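Local structure of 6-phosphogluconate dehydrogenase NAD-binding (Dyadobacter fermentans, 4GBJ) at residues F192-A195 and E196-I200; Y206-L209 and T210-F214; L240-K243 and D244-T248. The protein probably acts as an NAD(P)-dependent oxidoreductase of the 3-hydroxyisobutyrate dehydrogenase type, binding its dinucleotide through a Rossmann-like domain. All blocks are in the same frame, centred on the assembly; numbering follows the deposited sequence.

All three contacts are local, along or at the ends of helices in the all-helical C-terminal part. Contacts 1 and 2 are the C-terminal ends of consecutive helices, 169-197 and 202-211, and they touch: Phe-192 CZ lies 3.6 Å from Tyr-206 CB. Both pack against the second subunit, which contact 3 reaches through Thr-248 alone, and each mixes buried residues with exposed ones. Contact 3 lies inside helix 238-254, its centre about 11 Å from the chain's centre against 33 and 26 Å for the others. Where a helix stops, side-chain amide or hydroxyl groups bind carbonyls of its last turns; within a helix the backbone bonds run on regularly and a lysine-aspartate salt bridge is added.

Contact 1 of 3, residues F192-A195 and E196-I200; sequences FTMA and EKNGI
A Schellman motif ends the long helix 169-197, with Gly-199 as its C-prime residue. Its two defining bonds run from Ile-200 N to Ala-195 O (3.0 Å) and from Gly-199 N to Glu-196 O (3.0 Å). The glycine makes the reversal with a positive phi of 77°, and Ile-200 N arrives above the carbonyl plane of Ala-195. The chain thereby folds back until Ile-200 CB rests 4.1 Å from Ala-195 CB, an apolar contact across the turn. One residue earlier, the amide of Asn-198 reaches back to the carbonyl of Met-194: ND2 is 3.0 Å from O, the N-H points at it nearly straight (167°), and the oxygen lies almost in the amide plane. The two side chains run side by side, with Met-194 CG 4.0 Å from ND2. Glu-196, extended with CG anti to the backbone N (chi1 -179°), carries OE1 to a salt bridge with Arg-202, while Asn-198 OD1 binds Arg-105 of the second subunit. Both ends of the Asn-198 amide are therefore engaged. Since Asn-198 N makes only weak bonds, to Met-194 O and Ala-195 O, the side-chain N-H supplies the Met-194 carbonyl's straighter bond, and the same amide ties the helix end to the dimer partner.

Contact 2 of 3, residues Y206-L209 and T210-F214; sequences YEML and TSTLF
Tyr-206 and Thr-210, one turn apart at the C-terminal end of helix 202-211, cross at a slant, with the threonine over one face of the tyrosine ring. Thr-210 OG1 stands 3.6 Å from CE1, displaced toward the rim, and CG2 lies 3.8 Å from CD1. The hydroxyl occupies the position between the backbone N and the carbonyl carbon (chi1 68°), which turns it back toward the preceding turn; there it donates to Tyr-206 O at 2.8 Å. Thr-210 N binds the same oxygen at 3.0 Å from the opposite face of the carbonyl plane, so two donors grip one acceptor. The ring itself extends to helix 217-228, where its OH bonds Gln-220 O.

Thr-212 is likewise set obliquely against Met-208, a selenomethionine: its OG1 lies 4.0 Å from CE and gives a 3.0 Å hydrogen bond to Met-208 O. This hydroxyl serves a carbonyl whose backbone bond, from Ser-211 N, is weak, as the helix gives way to a turn. Phe-214 then closes the turn, its ring turning an edge to Leu-209 O and also meeting Phe-219. Phe-214 N reaches Leu-209 O at 2.9 Å, in the carbonyl plane, with an N-H...O angle of 163°.

Contact 3 of 3, residues L240-K243 and D244-T248; sequences LGLK and DINLT
Lys-243 and Asp-244, neighbours in sequence, form a salt bridge along the flank of helix 238-254. Lys-243 NZ donates to Asp-244 OD1 at 3.2 Å, meeting the oxygen on its syn side but 30° out of the carboxylate plane. The lysine gets there by leaving the backbone with CG anti to N and then bending at its last two torsions (chi3 75°), which brings NZ back to OD1. The bend also places NZ 4.2 Å from Leu-247 CD1.

On another side of the helix, Leu-242 and Asn-246 are one turn apart. The CD1 branch of the leucine lies 3.5 Å from Asn-246 ND2, a packing contact of methyl against amide, and the same methyl is 4.2 Å from Ile-245 CG2. That branch of Ile-245 in turn sits 3.4 Å from Leu-242 O.

The backbone fixes these spacings. Amides of Asp-244, Ile-245, Asn-246 and Leu-247 bond in order to the carbonyls of Leu-240, Gly-241, Leu-242 and Lys-243; the Ile-245 N to Gly-241 O bond, at 3.0 Å and 166°, is the straightest of the four. Farther out, Asp-244 packs on Asn-178 and Ile-245 on Phe-179, both of helix 169-197, while Leu-242 meets Phe-269 and Asn-246 meets Arg-266 of helix 260-274. Lys-243 touches Asp-71 and Asp-244 touches Thr-98, so the salt-bridged pair faces loops of the NAD-binding part. The unbroken i to i+4 bonding is that of a regular alpha-helix, here one packed against helices 169-197 and 260-274 in the helical C-terminal domain of the 3-hydroxyisobutyrate dehydrogenase family.

Contact 1 of 3, residues F192-A195 and E196-I200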
ATOM      1  N   PHE B 192       8.815  -8.785  -3.632  1.00 18.86           N
ATOM      2  CA  PHE B 192       9.752  -8.783  -4.774  1.00 18.37           C
ATOM      3  C   PHE B 192      10.904  -9.715  -4.584  1.00 22.51           C
ATOM      4  O   PHE B 192      11.335 -10.318  -5.570  1.00 22.27           O
ATOM      5  CB  PHE B 192      10.269  -7.398  -5.101  1.00 20.64           C
ATOM      6  CG  PHE B 192       9.300  -6.304  -5.526  1.00 20.54           C
ATOM      7  CD1 PHE B 192       7.928  -6.551  -5.629  1.00 19.37           C
ATOM      8  CD2 PHE B 192       9.760  -5.023  -5.800  1.00 22.44           C
ATOM      9  CE1 PHE B 192       7.040  -5.534  -5.968  1.00 20.43           C
ATOM     10  CE2 PHE B 192       8.867  -4.007  -6.171  1.00 25.42           C
ATOM     11  CZ  PHE B 192       7.505  -4.263  -6.215  1.00 22.54           C
ATOM     12  N   THR B 193      11.323  -9.965  -3.324  1.00 20.17           N
ATOM     13  CA  THR B 193      12.350 -10.957  -2.984  1.00 19.29           C
ATOM     14  C   THR B 193      11.816 -12.351  -3.177  1.00 21.98           C
ATOM     15  O   THR B 193      12.547 -13.181  -3.700  1.00 22.63           O
ATOM     16  CB  THR B 193      12.880 -10.719  -1.545  1.00 24.18           C
ATOM     17  OG1 THR B 193      13.472  -9.437  -1.552  1.00 24.33           O
ATOM     18  CG2 THR B 193      13.918 -11.743  -1.113  1.00 23.91           C
HETATM   19  N   MSE B 194      10.566 -12.639  -2.774  1.00 18.91           N
HETATM   20  CA  MSE B 194       9.984 -13.950  -3.012  1.00 18.50           C
HETATM   21  C   MSE B 194       9.984 -14.254  -4.515  1.00 23.98           C
HETATM   22  O   MSE B 194      10.264 -15.388  -4.947  1.00 25.58           O
HETATM   23  CB  MSE B 194       8.518 -14.056  -2.472  1.00 20.30           C
HETATM   24  CG  MSE B 194       7.738 -15.342  -3.015  1.00 23.64           C
HETATM   25 SE   MSE B 194       5.994 -15.449  -2.121  0.67 30.66          SE
HETATM   26  CE  MSE B 194       5.008 -14.046  -3.106  1.00 30.54           C
ATOM     27  N   ALA B 195       9.578 -13.256  -5.316  1.00 20.91           N
ATOM     28  CA  ALA B 195       9.539 -13.395  -6.774  1.00 20.75           C
ATOM     29  C   ALA B 195      10.953 -13.623  -7.300  1.00 24.21           C
ATOM     30  O   ALA B 195      11.200 -14.598  -8.037  1.00 24.31           O
ATOM     31  CB  ALA B 195       8.912 -12.142  -7.392  1.00 22.63           C
ATOM     32  N   GLU B 196      11.915 -12.808  -6.839  1.00 20.68           N
ATOM     33  CA  GLU B 196      13.297 -12.923  -7.288  1.00 23.17           C
ATOM     34  C   GLU B 196      13.877 -14.307  -7.026  1.00 25.36           C
ATOM     35  O   GLU B 196      14.500 -14.899  -7.896  1.00 26.24           O
ATOM     36  CB  GLU B 196      14.148 -11.860  -6.624  1.00 24.33           C
ATOM     37  CG  GLU B 196      15.597 -11.894  -7.049  1.00 29.73           C
ATOM     38  CD  GLU B 196      16.437 -10.837  -6.372  1.00 38.45           C
ATOM     39  OE1 GLU B 196      15.910 -10.109  -5.495  1.00 30.43           O
ATOM     40  OE2 GLU B 196      17.641 -10.758  -6.703  1.00 34.26           O
ATOM     41  N   LYS B 197      13.642 -14.847  -5.859  1.00 24.27           N
ATOM     42  CA  LYS B 197      14.169 -16.187  -5.533  1.00 26.04           C
ATOM     43  C   LYS B 197      13.419 -17.270  -6.306  1.00 32.78           C
ATOM     44  O   LYS B 197      13.921 -18.359  -6.419  1.00 31.91           O
ATOM     45  CB  LYS B 197      14.105 -16.353  -4.029  1.00 29.24           C
ATOM     46  CG  LYS B 197      15.102 -15.364  -3.445  1.00 29.35           C
ATOM     47  CD  LYS B 197      15.696 -15.815  -2.254  1.00 38.92           C
ATOM     48  CE  LYS B 197      16.689 -16.950  -2.403  1.00 26.27           C
ATOM     49  NZ  LYS B 197      16.913 -17.426  -1.040  1.00 29.34           N
ATOM     50  N   ASN B 198      12.254 -16.939  -6.905  1.00 30.43           N
ATOM     51  CA  ASN B 198      11.506 -17.828  -7.802  1.00 31.14           C
ATOM     52  C   ASN B 198      11.914 -17.627  -9.245  1.00 37.11           C
ATOM     53  O   ASN B 198      11.262 -18.183 -10.110  1.00 40.51           O
ATOM     54  CB  ASN B 198      10.000 -17.643  -7.653  1.00 30.56           C
ATOM     55  CG  ASN B 198       9.417 -18.589  -6.658  1.00 41.15           C
ATOM     56  OD1 ASN B 198       9.183 -19.757  -6.969  1.00 37.36           O
ATOM     57  ND2 ASN B 198       9.246 -18.144  -5.435  1.00 33.62           N
ATOM     58  N   GLY B 199      13.008 -16.907  -9.506  1.00 32.18           N
ATOM     59  CA  GLY B 199      13.504 -16.679 -10.859  1.00 33.23           C
ATOM     60  C   GLY B 199      12.717 -15.640 -11.624  1.00 36.39           C
ATOM     61  O   GLY B 199      12.812 -15.625 -12.831  1.00 36.87           O
ATOM     62  N   ILE B 200      11.917 -14.774 -10.943  1.00 28.93           N
ATOM     63  CA  ILE B 200      11.124 -13.735 -11.605  1.00 27.84           C
ATOM     64  C   ILE B 200      11.817 -12.397 -11.369  1.00 32.69           C
ATOM     65  O   ILE B 200      12.187 -12.108 -10.240  1.00 32.96           O
ATOM     66  CB  ILE B 200       9.673 -13.725 -11.046  1.00 28.08           C
ATOM     67  CG1 ILE B 200       8.938 -14.986 -11.382  1.00 27.95           C
ATOM     68  CG2 ILE B 200       8.899 -12.518 -11.507  1.00 29.90           C
ATOM     69  CD1 ILE B 200       7.777 -15.303 -10.361  1.00 27.62           C
TER

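Contact 2 of 3, residues Y206-L209 and T210-F214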
ATOM      1  N   TYR B 206       6.953  -5.822 -10.103  1.00 23.76           N
ATOM      2  CA  TYR B 206       6.672  -4.394  -9.808  1.00 24.40           C
ATOM      3  C   TYR B 206       5.737  -3.738 -10.876  1.00 25.34           C
ATOM      4  O   TYR B 206       4.717  -3.130 -10.554  1.00 23.21           O
ATOM      5  CB  TYR B 206       8.008  -3.584  -9.730  1.00 27.42           C
ATOM      6  CG  TYR B 206       7.857  -2.104  -9.951  1.00 29.14           C
ATOM      7  CD1 TYR B 206       7.304  -1.298  -8.987  1.00 29.20           C
ATOM      8  CD2 TYR B 206       8.202  -1.519 -11.177  1.00 32.47           C
ATOM      9  CE1 TYR B 206       7.087   0.067  -9.216  1.00 33.11           C
ATOM     10  CE2 TYR B 206       8.027  -0.162 -11.407  1.00 32.81           C
ATOM     11  CZ  TYR B 206       7.409   0.620 -10.447  1.00 42.15           C
ATOM     12  OH  TYR B 206       7.256   1.976 -10.657  1.00 40.67           O
ATOM     13  N   GLU B 207       6.082  -3.889 -12.125  1.00 22.69           N
ATOM     14  CA  GLU B 207       5.303  -3.285 -13.203  1.00 25.41           C
ATOM     15  C   GLU B 207       3.878  -3.822 -13.238  1.00 28.60           C
ATOM     16  O   GLU B 207       2.948  -3.040 -13.382  1.00 30.56           O
ATOM     17  CB  GLU B 207       5.962  -3.515 -14.579  1.00 27.56           C
ATOM     18  CG  GLU B 207       7.146  -2.606 -14.776  1.00 39.58           C
ATOM     19  CD  GLU B 207       7.976  -2.890 -16.018  1.00 46.80           C
ATOM     20  OE1 GLU B 207       7.652  -3.835 -16.769  1.00 46.00           O
ATOM     21  OE2 GLU B 207       8.956  -2.149 -16.242  1.00 52.59           O
HETATM   22  N   MSE B 208       3.698  -5.134 -13.024  1.00 23.76           N
HETATM   23  CA  MSE B 208       2.369  -5.713 -13.086  1.00 22.36           C
HETATM   24  C   MSE B 208       1.527  -5.262 -11.940  1.00 26.59           C
HETATM   25  O   MSE B 208       0.429  -4.755 -12.161  1.00 25.79           O
HETATM   26  CB  MSE B 208       2.442  -7.234 -13.131  1.00 22.51           C
HETATM   27  CG  MSE B 208       1.124  -7.908 -13.487  1.00 24.92           C
HETATM   28 SE   MSE B 208       0.027  -8.150 -11.902  0.60 25.10          SE
HETATM   29  CE  MSE B 208      -1.617  -8.229 -12.735  1.00 27.17           C
ATOM     30  N   LEU B 209       2.028  -5.420 -10.729  1.00 22.52           N
ATOM     31  CA  LEU B 209       1.250  -5.097  -9.532  1.00 23.22           C
ATOM     32  C   LEU B 209       0.930  -3.609  -9.369  1.00 26.84           C
ATOM     33  O   LEU B 209      -0.183  -3.267  -8.906  1.00 26.17           O
ATOM     34  CB  LEU B 209       1.976  -5.638  -8.278  1.00 22.26           C
ATOM     35  CG  LEU B 209       1.949  -7.204  -8.149  1.00 25.71           C
ATOM     36  CD1 LEU B 209       2.751  -7.670  -6.919  1.00 25.22           C
ATOM     37  CD2 LEU B 209       0.544  -7.718  -8.075  1.00 27.08           C
ATOM     38  N   THR B 210       1.864  -2.723  -9.764  1.00 24.73           N
ATOM     39  CA  THR B 210       1.613  -1.258  -9.622  1.00 24.48           C
ATOM     40  C   THR B 210       0.909  -0.651 -10.838  1.00 31.30           C
ATOM     41  O   THR B 210       0.492   0.513 -10.800  1.00 29.89           O
ATOM     42  CB  THR B 210       2.887  -0.513  -9.329  1.00 26.71           C
ATOM     43  OG1 THR B 210       3.745  -0.550 -10.470  1.00 27.35           O
ATOM     44  CG2 THR B 210       3.579  -1.029  -8.118  1.00 27.70           C
ATOM     45  N   SER B 211       0.745  -1.436 -11.904  1.00 29.88           N
ATOM     46  CA  SER B 211       0.025  -0.978 -13.089  1.00 33.08           C
ATOM     47  C   SER B 211      -1.473  -0.995 -12.829  1.00 38.92           C
ATOM     48  O   SER B 211      -2.214  -0.227 -13.418  1.00 38.99           O
ATOM     49  CB  SER B 211       0.307  -1.904 -14.273  1.00 37.37           C
ATOM     50  OG  SER B 211      -0.789  -1.925 -15.178  1.00 58.27           O
ATOM     51  N   THR B 212      -1.886  -1.901 -11.960  1.00 38.11           N
ATOM     52  CA  THR B 212      -3.252  -2.283 -11.720  1.00 38.46           C
ATOM     53  C   THR B 212      -3.739  -2.050 -10.228  1.00 38.71           C
ATOM     54  O   THR B 212      -4.280  -0.995  -9.868  1.00 39.08           O
ATOM     55  CB  THR B 212      -3.283  -3.805 -12.139  1.00 41.21           C
ATOM     56  OG1 THR B 212      -2.413  -4.542 -11.285  1.00 34.12           O
ATOM     57  CG2 THR B 212      -2.806  -4.084 -13.603  1.00 39.54           C
ATOM     58  N   LEU B 213      -3.596  -3.049  -9.403  1.00 36.16           N
ATOM     59  CA  LEU B 213      -4.015  -3.034  -8.002  1.00 33.35           C
ATOM     60  C   LEU B 213      -3.407  -1.915  -7.184  1.00 29.42           C
ATOM     61  O   LEU B 213      -4.098  -1.296  -6.387  1.00 29.23           O
ATOM     62  CB  LEU B 213      -3.566  -4.345  -7.341  1.00 34.55           C
ATOM     63  CG  LEU B 213      -4.541  -5.484  -7.268  1.00 42.62           C
ATOM     64  CD1 LEU B 213      -3.815  -6.735  -6.799  1.00 39.76           C
ATOM     65  CD2 LEU B 213      -5.720  -5.122  -6.311  1.00 44.11           C
ATOM     66  N   PHE B 214      -2.095  -1.744  -7.286  1.00 23.39           N
ATOM     67  CA  PHE B 214      -1.340  -0.781  -6.481  1.00 23.06           C
ATOM     68  C   PHE B 214      -0.907   0.425  -7.317  1.00 28.29           C
ATOM     69  O   PHE B 214       0.232   0.872  -7.201  1.00 26.03           O
ATOM     70  CB  PHE B 214      -0.151  -1.515  -5.822  1.00 23.40           C
ATOM     71  CG  PHE B 214      -0.657  -2.493  -4.796  1.00 22.84           C
ATOM     72  CD1 PHE B 214      -1.068  -2.055  -3.546  1.00 23.63           C
ATOM     73  CD2 PHE B 214      -0.784  -3.852  -5.099  1.00 24.20           C
ATOM     74  CE1 PHE B 214      -1.644  -2.931  -2.645  1.00 23.26           C
ATOM     75  CE2 PHE B 214      -1.406  -4.718  -4.207  1.00 25.65           C
ATOM     76  CZ  PHE B 214      -1.835  -4.255  -2.993  1.00 23.44           C
TER

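Contact 3 of 3, residues L240-K243 and D244-T248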
ATOM      1  N   LEU B 240      16.813   8.812   9.562  1.00 25.64           N
ATOM      2  CA  LEU B 240      15.582   9.571   9.784  1.00 26.54           C
ATOM      3  C   LEU B 240      14.332   8.656   9.722  1.00 28.20           C
ATOM      4  O   LEU B 240      13.352   8.960  10.366  1.00 25.29           O
ATOM      5  CB  LEU B 240      15.471  10.762   8.811  1.00 28.58           C
ATOM      6  CG  LEU B 240      16.604  11.748   8.939  1.00 33.82           C
ATOM      7  CD1 LEU B 240      16.507  12.826   7.882  1.00 36.23           C
ATOM      8  CD2 LEU B 240      16.686  12.360  10.343  1.00 36.38           C
ATOM      9  N   GLY B 241      14.401   7.510   9.052  1.00 24.92           N
ATOM     10  CA  GLY B 241      13.284   6.580   9.036  1.00 23.01           C
ATOM     11  C   GLY B 241      13.054   5.960  10.382  1.00 23.67           C
ATOM     12  O   GLY B 241      11.906   5.763  10.811  1.00 23.01           O
ATOM     13  N   LEU B 242      14.152   5.657  11.070  1.00 21.41           N
ATOM     14  CA  LEU B 242      14.128   5.095  12.409  1.00 20.06           C
ATOM     15  C   LEU B 242      13.546   6.100  13.393  1.00 25.87           C
ATOM     16  O   LEU B 242      12.718   5.739  14.213  1.00 24.50           O
ATOM     17  CB  LEU B 242      15.542   4.649  12.834  1.00 20.62           C
ATOM     18  CG  LEU B 242      15.700   4.031  14.243  1.00 24.68           C
ATOM     19  CD1 LEU B 242      14.724   2.918  14.466  1.00 23.78           C
ATOM     20  CD2 LEU B 242      17.104   3.609  14.493  1.00 24.71           C
ATOM     21  N   LYS B 243      13.973   7.360  13.311  1.00 25.88           N
ATOM     22  CA  LYS B 243      13.437   8.439  14.156  1.00 25.40           C
ATOM     23  C   LYS B 243      11.900   8.504  14.009  1.00 28.39           C
ATOM     24  O   LYS B 243      11.186   8.489  15.012  1.00 24.15           O
ATOM     25  CB  LYS B 243      14.039   9.786  13.748  1.00 26.28           C
ATOM     26  CG  LYS B 243      13.552  10.995  14.601  1.00 33.11           C
ATOM     27  CD  LYS B 243      14.060  12.360  14.080  1.00 32.80           C
ATOM     28  CE  LYS B 243      13.373  12.885  12.821  1.00 54.44           C
ATOM     29  NZ  LYS B 243      11.899  13.146  13.013  1.00 73.96           N
ATOM     30  N   ASP B 244      11.405   8.424  12.753  1.00 24.99           N
ATOM     31  CA  ASP B 244       9.975   8.522  12.483  1.00 23.93           C
ATOM     32  C   ASP B 244       9.192   7.296  12.969  1.00 23.56           C
ATOM     33  O   ASP B 244       8.148   7.478  13.603  1.00 23.41           O
ATOM     34  CB  ASP B 244       9.674   8.796  10.994  1.00 26.10           C
ATOM     35  CG  ASP B 244       9.731  10.278  10.581  1.00 43.78           C
ATOM     36  OD1 ASP B 244       9.932  11.165  11.492  1.00 42.46           O
ATOM     37  OD2 ASP B 244       9.507  10.570   9.369  1.00 45.36           O
ATOM     38  N   ILE B 245       9.662   6.084  12.718  1.00 19.29           N
ATOM     39  CA  ILE B 245       8.931   4.915  13.198  1.00 17.29           C
ATOM     40  C   ILE B 245       8.919   4.869  14.746  1.00 20.48           C
ATOM     41  O   ILE B 245       7.947   4.408  15.315  1.00 21.53           O
ATOM     42  CB  ILE B 245       9.435   3.598  12.574  1.00 18.70           C
ATOM     43  CG1 ILE B 245       8.412   2.511  12.675  1.00 17.96           C
ATOM     44  CG2 ILE B 245      10.760   3.124  13.161  1.00 21.05           C
ATOM     45  CD1 ILE B 245       7.127   2.750  11.816  1.00 22.78           C
ATOM     46  N   ASN B 246       9.970   5.307  15.402  1.00 17.76           N
ATOM     47  CA  ASN B 246      10.008   5.382  16.863  1.00 17.98           C
ATOM     48  C   ASN B 246       9.021   6.393  17.406  1.00 24.73           C
ATOM     49  O   ASN B 246       8.433   6.116  18.464  1.00 26.10           O
ATOM     50  CB  ASN B 246      11.392   5.685  17.390  1.00 23.71           C
ATOM     51  CG  ASN B 246      12.314   4.471  17.371  1.00 27.10           C
ATOM     52  OD1 ASN B 246      11.891   3.321  17.398  1.00 26.32           O
ATOM     53  ND2 ASN B 246      13.609   4.679  17.304  1.00 20.48           N
ATOM     54  N   LEU B 247       8.760   7.530  16.679  1.00 20.35           N
ATOM     55  CA  LEU B 247       7.721   8.492  17.102  1.00 19.82           C
ATOM     56  C   LEU B 247       6.355   7.787  17.047  1.00 22.75           C
ATOM     57  O   LEU B 247       5.538   7.948  17.930  1.00 21.60           O
ATOM     58  CB  LEU B 247       7.693   9.737  16.196  1.00 19.91           C
ATOM     59  CG  LEU B 247       8.884  10.717  16.221  1.00 25.50           C
ATOM     60  CD1 LEU B 247       8.630  11.847  15.312  1.00 26.82           C
ATOM     61  CD2 LEU B 247       9.144  11.262  17.620  1.00 30.57           C
ATOM     62  N   THR B 248       6.113   7.007  15.985  1.00 23.07           N
ATOM     63  CA  THR B 248       4.872   6.255  15.820  1.00 21.72           C
ATOM     64  C   THR B 248       4.696   5.234  16.947  1.00 23.45           C
ATOM     65  O   THR B 248       3.603   5.116  17.523  1.00 23.60           O
ATOM     66  CB  THR B 248       4.880   5.608  14.451  1.00 24.65           C
ATOM     67  OG1 THR B 248       4.947   6.658  13.488  1.00 33.69           O
ATOM     68  CG2 THR B 248       3.679   4.677  14.225  1.00 23.81           C
TER